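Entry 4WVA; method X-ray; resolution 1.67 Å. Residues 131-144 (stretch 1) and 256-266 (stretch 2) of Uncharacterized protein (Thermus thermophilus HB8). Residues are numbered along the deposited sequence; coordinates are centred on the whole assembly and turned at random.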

ATOM      1  N   LEU A 131      20.227   2.247 -22.252  1.00 13.19           N
ATOM      2  CA  LEU A 131      18.799   2.517 -22.318  1.00 12.90           C
ATOM      3  C   LEU A 131      18.240   3.279 -21.105  1.00 12.39           C
ATOM      4  O   LEU A 131      17.233   3.976 -21.237  1.00 12.79           O
ATOM      5  N   PHE A 132      18.857   3.141 -19.929  1.00 11.65           N
ATOM      6  CA  PHE A 132      18.262   3.699 -18.728  1.00 11.74           C
ATOM      7  C   PHE A 132      17.936   5.212 -18.835  1.00 11.98           C
ATOM      8  O   PHE A 132      16.812   5.623 -18.529  1.00 11.30           O
ATOM      9  N   PRO A 133      18.911   6.043 -19.253  1.00 12.26           N
ATOM     10  CA  PRO A 133      18.591   7.483 -19.327  1.00 12.63           C
ATOM     11  C   PRO A 133      17.554   7.817 -20.407  1.00 12.36           C
ATOM     12  O   PRO A 133      16.806   8.785 -20.284  1.00 12.47           O
ATOM     13  N   LYS A 134      17.468   6.979 -21.431  1.00 12.51           N
ATOM     14  CA  LYS A 134      16.452   7.125 -22.464  1.00 12.30           C
ATOM     15  C   LYS A 134      15.042   6.790 -21.950  1.00 11.82           C
ATOM     16  O   LYS A 134      14.091   7.519 -22.208  1.00 11.04           O
ATOM     17  N   LEU A 135      14.916   5.673 -21.229  1.00 11.64           N
ATOM     18  CA  LEU A 135      13.669   5.342 -20.549  1.00 11.99           C
ATOM     19  C   LEU A 135      13.247   6.457 -19.585  1.00 11.86           C
ATOM     20  O   LEU A 135      12.089   6.884 -19.551  1.00 11.65           O
ATOM     21  N   LEU A 136      14.200   6.919 -18.793  1.00 12.43           N
ATOM     22  CA  LEU A 136      13.932   7.951 -17.803  1.00 12.50           C
ATOM     23  C   LEU A 136      13.411   9.221 -18.493  1.00 12.13           C
ATOM     24  O   LEU A 136      12.480   9.863 -18.011  1.00 11.75           O
ATOM     25  N   ALA A 137      14.011   9.571 -19.628  1.00 11.77           N
ATOM     26  CA  ALA A 137      13.596  10.762 -20.373  1.00 11.63           C
ATOM     27  C   ALA A 137      12.195  10.612 -20.949  1.00 11.19           C
ATOM     28  O   ALA A 137      11.435  11.577 -21.021  1.00 11.41           O
ATOM     29  N   PHE A 138      11.834   9.391 -21.358  1.00 11.19           N
ATOM     30  CA  PHE A 138      10.500   9.116 -21.843  1.00 10.80           C
ATOM     31  C   PHE A 138       9.467   9.260 -20.704  1.00 10.64           C
ATOM     32  O   PHE A 138       8.436   9.913 -20.867  1.00 10.41           O
ATOM     33  N   HIS A 139       9.750   8.651 -19.555  1.00 11.09           N
ATOM     34  CA  HIS A 139       8.843   8.754 -18.425  1.00 11.48           C
ATOM     35  C   HIS A 139       8.718  10.227 -18.002  1.00 11.83           C
ATOM     36  O   HIS A 139       7.624  10.719 -17.741  1.00 12.31           O
ATOM     37  N   ARG A 140       9.834  10.936 -17.975  1.00 12.63           N
ATOM     38  CA  ARG A 140       9.801  12.352 -17.628  1.00 13.02           C
ATOM     39  C   ARG A 140       8.915  13.164 -18.576  1.00 12.46           C
ATOM     40  O   ARG A 140       8.156  14.020 -18.133  1.00 12.64           O
ATOM     41  N   TRP A 141       9.036  12.903 -19.885  1.00 11.89           N
ATOM     42  CA  TRP A 141       8.190  13.530 -20.880  1.00 11.94           C
ATOM     43  C   TRP A 141       6.713  13.261 -20.607  1.00 12.06           C
ATOM     44  O   TRP A 141       5.879  14.159 -20.713  1.00 12.30           O
ATOM     45  N   LEU A 142       6.374  12.015 -20.289  1.00 11.37           N
ATOM     46  CA  LEU A 142       4.997  11.684 -20.019  1.00 11.81           C
ATOM     47  C   LEU A 142       4.396  12.585 -18.936  1.00 11.78           C
ATOM     48  O   LEU A 142       3.335  13.148 -19.139  1.00 11.81           O
ATOM     49  N   TYR A 143       5.070  12.734 -17.802  1.00 12.84           N
ATOM     50  CA  TYR A 143       4.540  13.588 -16.728  1.00 13.43           C
ATOM     51  C   TYR A 143       4.566  15.066 -17.093  1.00 14.20           C
ATOM     52  O   TYR A 143       3.614  15.784 -16.825  1.00 14.02           O
ATOM     53  N   HIS A 144       5.635  15.514 -17.734  1.00 15.76           N
ATOM     54  CA  HIS A 144       5.734  16.936 -18.097  1.00 17.65           C
ATOM     55  C   HIS A 144       4.656  17.332 -19.104  1.00 16.78           C
ATOM     56  O   HIS A 144       4.031  18.391 -18.972  1.00 17.14           O
ATOM     57  N   GLN A 256      22.888   1.676  -9.877  1.00 15.34           N
ATOM     58  CA  GLN A 256      23.407   2.712  -8.990  1.00 17.17           C
ATOM     59  C   GLN A 256      23.228   4.117  -9.560  1.00 17.65           C
ATOM     60  O   GLN A 256      24.166   4.921  -9.601  1.00 18.62           O
ATOM     61  N   GLU A 257      21.993   4.387  -9.989  1.00 18.52           N
ATOM     62  CA  GLU A 257      21.527   5.721 -10.347  1.00 19.72           C
ATOM     63  C   GLU A 257      20.532   6.199  -9.278  1.00 21.46           C
ATOM     64  O   GLU A 257      19.972   5.388  -8.550  1.00 21.69           O
ATOM     65  N   ASP A 258      20.339   7.510  -9.163  1.00 21.10           N
ATOM     66  CA  ASP A 258      19.475   8.077  -8.115  1.00 21.74           C
ATOM     67  C   ASP A 258      18.025   7.971  -8.616  1.00 20.13           C
ATOM     68  O   ASP A 258      17.692   8.543  -9.636  1.00 19.67           O
ATOM     69  N   PRO A 259      17.163   7.205  -7.914  1.00 18.77           N
ATOM     70  CA  PRO A 259      15.786   7.028  -8.374  1.00 17.26           C
ATOM     71  C   PRO A 259      14.754   7.916  -7.671  1.00 18.30           C
ATOM     72  O   PRO A 259      13.569   7.607  -7.712  1.00 17.60           O
ATOM     73  N   TYR A 260      15.189   9.001  -7.025  1.00 19.08           N
ATOM     74  CA  TYR A 260      14.296   9.807  -6.185  1.00 19.55           C
ATOM     75  C   TYR A 260      13.093  10.272  -7.008  1.00 19.42           C
ATOM     76  O   TYR A 260      11.961  10.201  -6.529  1.00 19.72           O
ATOM     77  N   GLU A 261      13.355  10.703  -8.238  1.00 19.15           N
ATOM     78  CA  GLU A 261      12.333  11.192  -9.175  1.00 19.69           C
ATOM     79  C   GLU A 261      11.288  10.102  -9.459  1.00 17.88           C
ATOM     80  O   GLU A 261      10.080  10.326  -9.416  1.00 17.24           O
ATOM     81  N   ILE A 262      11.794   8.911  -9.727  1.00 15.59           N
ATOM     82  CA  ILE A 262      10.947   7.753 -10.043  1.00 14.18           C
ATOM     83  C   ILE A 262      10.085   7.365  -8.831  1.00 14.22           C
ATOM     84  O   ILE A 262       8.921   6.999  -8.975  1.00 13.62           O
ATOM     85  N   GLU A 263      10.653   7.454  -7.626  1.00 14.28           N
ATOM     86  CA  GLU A 263       9.899   7.151  -6.423  1.00 14.50           C
ATOM     87  C   GLU A 263       8.639   8.030  -6.319  1.00 14.59           C
ATOM     88  O   GLU A 263       7.574   7.548  -5.939  1.00 13.65           O
ATOM     89  N   GLU A 264       8.771   9.307  -6.654  1.00 15.73           N
ATOM     90  CA  GLU A 264       7.612  10.203  -6.624  1.00 17.17           C
ATOM     91  C   GLU A 264       6.561   9.765  -7.632  1.00 15.23           C
ATOM     92  O   GLU A 264       5.369   9.744  -7.312  1.00 15.03           O
ATOM     93  N   TRP A 265       6.990   9.356  -8.827  1.00 13.36           N
ATOM     94  CA  TRP A 265       6.031   8.888  -9.824  1.00 13.19           C
ATOM     95  C   TRP A 265       5.279   7.662  -9.312  1.00 12.52           C
ATOM     96  O   TRP A 265       4.065   7.507  -9.526  1.00 12.27           O
ATOM     97  N   ILE A 266       6.009   6.771  -8.669  1.00 11.39           N
ATOM     98  CA  ILE A 266       5.427   5.527  -8.165  1.00 11.36           C
ATOM     99  C   ILE A 266       4.370   5.809  -7.080  1.00 11.79           C
ATOM    100  O   ILE A 266       3.267   5.265  -7.104  1.00 11.98           O
TER

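The strongest polar link between the two stretches is a two-pronged salt bridge. Arg140 NE donates to Glu261 OE1 at 3.1 Å and Arg140 NH2 donates to Glu261 OE2 at 3.0 Å, with N-H...O angles of 163° and 164°. Such nearly straight bonds require the carboxylate to lie at the edge of the guanidinium, near its plane, and that is where Glu261 OE2 is found. Both chains are largely extended. Glu261, whose CA-to-CB bond points toward the first helix, takes t at chi1 and chi2. Arg140 starts sideways with t and t, then turns through m at chi3, which brings its guanidinium to the acid. The pair belongs to the more open margin of the contact, where Arg140 is exposed and Glu261 partly exposed.

The second polar link runs through water 1. Water 1 donates to Trp265 O at 2.6 Å and lies 2.7 Å from Tyr143 OH, so the hydroxyl is tied to the opposing backbone without touching it directly. The aromatic rings of these same two residues also stack, so one pair of positions supplies both a polar tether and a packing surface.

Trp265 is the centrepiece. Its CA-to-CB bond points toward the partner helix, chi1 is m and chi2 is -27°, and it loses 123 Å² to the other stretch, more than any other residue here. The indole enters as a knob into a hole formed by Leu136, His139, Arg140 and Tyr143, positions spaced along successive turns of one helix. Tyr143, also m at chi1, stacks face to face on the five-membered ring: centroids are 4.0 Å apart, planes are inclined by 23°, and Tyr143 CE2 comes within 3.4 Å of Trp265 CG. Farther along the indole, Trp265 CZ3 meets His139 CB at 3.4 Å, while Trp265 CH2 lies 3.7 Å from Arg140 N and 3.8 Å from Leu136 CD1. The indole thus packs against backbone as well as side chains. His139, m at chi1, presents its CB to the indole while its ND1 makes a weak bond of 3.2 Å to Leu135 O, within its own helix.

Beyond the tryptophan the contact remains apolar. Leu136 (t, p) and Ile262 (m, t) both leave their backbones sideways, yet their ends come nearer the opposite stretch, and Leu136 CD1 reaches Ile262 CG1 at 3.9 Å. Phe132, t at chi1 and pointing toward the second stretch, continues the apolar strip: Ile262 CD1 lies at the edge of its ring, 4.3 Å from Phe132 CZ. Glu257 offers its CB and CG methylenes to the ring, both 3.8 Å from Phe132 CE2.

The helix axes come no closer than 11.6 Å and cross at 45°, a separation spanned by large side chains. The rule to read is one broad aromatic knob, an apolar strip of Phe132, Leu136 and Ile262 beside it, and a paired-charge clamp at the margin.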

ATOM      1  CB  LEU A 131      18.025   1.201 -22.503  1.00 12.94           C
ATOM      2  CG  LEU A 131      18.159   0.590 -23.902  1.00 13.60           C
ATOM      3  CD1 LEU A 131      17.494  -0.775 -23.930  1.00 14.52           C
ATOM      4  CD2 LEU A 131      17.571   1.510 -24.959  1.00 14.34           C
ATOM      5  CB  PHE A 132      19.123   3.436 -17.488  1.00 12.06           C
ATOM      6  CG  PHE A 132      18.563   4.066 -16.254  1.00 11.72           C
ATOM      7  CD1 PHE A 132      17.519   3.471 -15.573  1.00 11.98           C
ATOM      8  CD2 PHE A 132      19.037   5.289 -15.816  1.00 12.07           C
ATOM      9  CE1 PHE A 132      16.974   4.076 -14.453  1.00 11.89           C
ATOM     10  CE2 PHE A 132      18.499   5.910 -14.704  1.00 12.24           C
ATOM     11  CZ  PHE A 132      17.457   5.301 -14.024  1.00 12.18           C
ATOM     12  CB  PRO A 133      19.938   8.147 -19.633  1.00 13.11           C
ATOM     13  CG  PRO A 133      20.824   7.074 -20.112  1.00 13.69           C
ATOM     14  CD  PRO A 133      20.301   5.752 -19.631  1.00 12.84           C
ATOM     15  CB  LYS A 134      16.820   6.258 -23.672  1.00 13.73           C
ATOM     16  CG  LYS A 134      18.167   6.635 -24.271  1.00 14.63           C
ATOM     17  CD  LYS A 134      18.445   5.887 -25.557  1.00 16.54           C
ATOM     18  CE  LYS A 134      19.819   6.219 -26.113  1.00 17.63           C
ATOM     19  NZ  LYS A 134      19.916   7.654 -26.486  1.00 19.49           N
ATOM     20  CB  LEU A 135      13.851   4.051 -19.740  1.00 12.33           C
ATOM     21  CG  LEU A 135      13.917   2.752 -20.536  1.00 12.73           C
ATOM     22  CD1 LEU A 135      14.524   1.630 -19.723  1.00 13.45           C
ATOM     23  CD2 LEU A 135      12.502   2.377 -20.957  1.00 13.19           C
ATOM     24  CB  LEU A 136      15.203   8.235 -17.004  1.00 13.77           C
ATOM     25  CG  LEU A 136      15.109   9.202 -15.835  1.00 14.42           C
ATOM     26  CD1 LEU A 136      14.250   8.629 -14.725  1.00 14.75           C
ATOM     27  CD2 LEU A 136      16.506   9.515 -15.328  1.00 15.82           C
ATOM     28  CB  ALA A 137      14.603  11.079 -21.472  1.00 11.38           C
ATOM     29  CB  PHE A 138      10.455   7.715 -22.487  1.00 10.86           C
ATOM     30  CG  PHE A 138       9.085   7.254 -22.924  1.00 10.21           C
ATOM     31  CD1 PHE A 138       8.121   8.138 -23.412  1.00 10.37           C
ATOM     32  CD2 PHE A 138       8.769   5.899 -22.888  1.00 10.61           C
ATOM     33  CE1 PHE A 138       6.886   7.705 -23.827  1.00 10.21           C
ATOM     34  CE2 PHE A 138       7.536   5.456 -23.317  1.00 10.37           C
ATOM     35  CZ  PHE A 138       6.588   6.350 -23.782  1.00 10.45           C
ATOM     36  CB  HIS A 139       9.330   7.895 -17.269  1.00 11.13           C
ATOM     37  CG  HIS A 139       9.053   6.426 -17.418  1.00 11.73           C
ATOM     38  ND1 HIS A 139       9.305   5.701 -18.571  1.00 13.02           N
ATOM     39  CD2 HIS A 139       8.561   5.544 -16.526  1.00 11.31           C
ATOM     40  CE1 HIS A 139       8.968   4.432 -18.369  1.00 11.50           C
ATOM     41  NE2 HIS A 139       8.539   4.310 -17.129  1.00 12.96           N
ATOM     42  CB  ARG A 140      11.210  12.913 -17.598  1.00 14.69           C
ATOM     43  CG  ARG A 140      11.264  14.347 -17.136  1.00 16.84           C
ATOM     44  CD  ARG A 140      12.689  14.822 -17.151  1.00 18.73           C
ATOM     45  NE  ARG A 140      13.525  14.071 -16.216  1.00 20.92           N
ATOM     46  CZ  ARG A 140      14.603  13.369 -16.525  1.00 22.81           C
ATOM     47  NH1 ARG A 140      15.039  13.275 -17.784  1.00 24.39           N
ATOM     48  NH2 ARG A 140      15.276  12.774 -15.546  1.00 23.56           N
ATOM     49  CB  TRP A 141       8.587  13.075 -22.307  1.00 12.23           C
ATOM     50  CG  TRP A 141       7.715  13.689 -23.321  1.00 13.09           C
ATOM     51  CD1 TRP A 141       7.888  14.912 -23.904  1.00 13.43           C
ATOM     52  CD2 TRP A 141       6.485  13.174 -23.828  1.00 13.85           C
ATOM     53  NE1 TRP A 141       6.847  15.189 -24.741  1.00 13.80           N
ATOM     54  CE2 TRP A 141       5.967  14.141 -24.719  1.00 14.55           C
ATOM     55  CE3 TRP A 141       5.765  11.990 -23.622  1.00 14.79           C
ATOM     56  CZ2 TRP A 141       4.776  13.957 -25.407  1.00 15.70           C
ATOM     57  CZ3 TRP A 141       4.577  11.817 -24.305  1.00 15.76           C
ATOM     58  CH2 TRP A 141       4.098  12.792 -25.180  1.00 15.86           C
ATOM     59  CB  LEU A 142       4.845  10.194 -19.647  1.00 12.05           C
ATOM     60  CG  LEU A 142       5.018   9.179 -20.767  1.00 12.37           C
ATOM     61  CD1 LEU A 142       5.119   7.777 -20.177  1.00 13.42           C
ATOM     62  CD2 LEU A 142       3.873   9.233 -21.764  1.00 12.82           C
ATOM     63  CB  TYR A 143       5.262  13.329 -15.410  1.00 13.80           C
ATOM     64  CG  TYR A 143       4.981  11.936 -14.933  1.00 14.06           C
ATOM     65  CD1 TYR A 143       3.732  11.606 -14.441  1.00 14.06           C
ATOM     66  CD2 TYR A 143       5.930  10.933 -15.039  1.00 14.25           C
ATOM     67  CE1 TYR A 143       3.449  10.328 -14.029  1.00 14.06           C
ATOM     68  CE2 TYR A 143       5.651   9.642 -14.647  1.00 14.31           C
ATOM     69  CZ  TYR A 143       4.420   9.342 -14.133  1.00 14.02           C
ATOM     70  OH  TYR A 143       4.096   8.071 -13.740  1.00 15.14           O
ATOM     71  CB  HIS A 144       7.125  17.256 -18.666  1.00 19.53           C
ATOM     72  CG  HIS A 144       7.324  18.709 -19.020  1.00 24.61           C
ATOM     73  ND1 HIS A 144       7.374  19.160 -20.322  1.00 28.23           N
ATOM     74  CD2 HIS A 144       7.490  19.803 -18.239  1.00 27.44           C
ATOM     75  CE1 HIS A 144       7.558  20.469 -20.333  1.00 28.11           C
ATOM     76  NE2 HIS A 144       7.635  20.885 -19.080  1.00 29.24           N
ATOM     77  CB  GLN A 256      24.850   2.391  -8.543  1.00 18.06           C
ATOM     78  CG  GLN A 256      24.912   1.143  -7.655  1.00 19.11           C
ATOM     79  CD  GLN A 256      24.451   1.421  -6.237  1.00 21.73           C
ATOM     80  OE1 GLN A 256      25.250   1.822  -5.373  1.00 23.90           O
ATOM     81  NE2 GLN A 256      23.159   1.230  -5.979  1.00 22.52           N
ATOM     82  CB  GLU A 257      20.860   5.687 -11.721  1.00 20.69           C
ATOM     83  CG  GLU A 257      21.801   5.283 -12.838  1.00 22.00           C
ATOM     84  CD  GLU A 257      22.831   6.363 -13.137  1.00 24.48           C
ATOM     85  OE1 GLU A 257      22.681   7.486 -12.618  1.00 25.73           O
ATOM     86  OE2 GLU A 257      23.801   6.079 -13.859  1.00 25.96           O
ATOM     87  CB  ASP A 258      19.884   9.536  -7.821  1.00 23.14           C
ATOM     88  CG  ASP A 258      19.036  10.191  -6.741  1.00 24.31           C
ATOM     89  OD1 ASP A 258      19.583  10.815  -5.784  1.00 24.31           O
ATOM     90  OD2 ASP A 258      17.807  10.102  -6.840  1.00 24.30           O
ATOM     91  CB  PRO A 259      15.495   5.557  -8.016  1.00 17.15           C
ATOM     92  CG  PRO A 259      16.408   5.249  -6.883  1.00 17.49           C
ATOM     93  CD  PRO A 259      17.430   6.348  -6.744  1.00 17.88           C
ATOM     94  CB  TYR A 260      15.070  11.011  -5.606  1.00 21.40           C
ATOM     95  CG  TYR A 260      14.452  11.721  -4.426  1.00 23.34           C
ATOM     96  CD1 TYR A 260      13.908  13.004  -4.565  1.00 25.81           C
ATOM     97  CD2 TYR A 260      14.482  11.162  -3.155  1.00 23.78           C
ATOM     98  CE1 TYR A 260      13.381  13.681  -3.473  1.00 27.26           C
ATOM     99  CE2 TYR A 260      13.961  11.833  -2.062  1.00 26.58           C
ATOM    100  CZ  TYR A 260      13.410  13.091  -2.225  1.00 27.53           C
ATOM    101  OH  TYR A 260      12.884  13.754  -1.132  1.00 30.68           O
ATOM    102  CB  GLU A 261      13.005  11.609 -10.470  1.00 21.75           C
ATOM    103  CG  GLU A 261      12.127  12.397 -11.428  1.00 24.40           C
ATOM    104  CD  GLU A 261      12.876  12.935 -12.633  1.00 25.95           C
ATOM    105  OE1 GLU A 261      12.272  13.712 -13.401  1.00 27.54           O
ATOM    106  OE2 GLU A 261      14.056  12.579 -12.852  1.00 28.76           O
ATOM    107  CB  ILE A 262      11.803   6.544 -10.468  1.00 13.34           C
ATOM    108  CG1 ILE A 262      12.729   6.884 -11.638  1.00 14.12           C
ATOM    109  CG2 ILE A 262      10.905   5.381 -10.878  1.00 13.47           C
ATOM    110  CD1 ILE A 262      13.843   5.873 -11.825  1.00 13.91           C
ATOM    111  CB  GLU A 263      10.758   7.334  -5.168  1.00 14.59           C
ATOM    112  CG  GLU A 263      11.953   6.394  -5.069  1.00 14.67           C
ATOM    113  CD  GLU A 263      13.026   6.906  -4.128  1.00 15.30           C
ATOM    114  OE1 GLU A 263      12.727   7.755  -3.260  1.00 17.60           O
ATOM    115  OE2 GLU A 263      14.177   6.468  -4.270  1.00 14.35           O
ATOM    116  CB  GLU A 264       8.015  11.657  -6.869  1.00 21.09           C
ATOM    117  CG  GLU A 264       9.238  12.066  -6.067  1.00 25.76           C
ATOM    118  CD  GLU A 264       9.258  13.520  -5.654  1.00 31.94           C
ATOM    119  OE1 GLU A 264       8.492  14.328  -6.229  1.00 37.11           O
ATOM    120  OE2 GLU A 264      10.055  13.840  -4.738  1.00 36.57           O
ATOM    121  CB  TRP A 265       6.703   8.527 -11.155  1.00 13.38           C
ATOM    122  CG  TRP A 265       7.466   9.654 -11.805  1.00 13.69           C
ATOM    123  CD1 TRP A 265       7.237  10.988 -11.678  1.00 14.61           C
ATOM    124  CD2 TRP A 265       8.560   9.522 -12.722  1.00 13.59           C
ATOM    125  NE1 TRP A 265       8.122  11.697 -12.453  1.00 14.63           N
ATOM    126  CE2 TRP A 265       8.946  10.821 -13.104  1.00 14.15           C
ATOM    127  CE3 TRP A 265       9.250   8.434 -13.260  1.00 13.66           C
ATOM    128  CZ2 TRP A 265      10.009  11.055 -13.974  1.00 14.25           C
ATOM    129  CZ3 TRP A 265      10.293   8.673 -14.129  1.00 13.58           C
ATOM    130  CH2 TRP A 265      10.664   9.977 -14.473  1.00 14.13           C
ATOM    131  CB  ILE A 266       6.542   4.613  -7.611  1.00 11.12           C
ATOM    132  CG1 ILE A 266       7.411   4.087  -8.765  1.00 11.11           C
ATOM    133  CG2 ILE A 266       5.939   3.471  -6.815  1.00 11.37           C
ATOM    134  CD1 ILE A 266       8.657   3.346  -8.342  1.00 10.92           C
TER
HETATM  135  O   HOH W   1       2.673   8.527 -11.526  1.00 27.29           O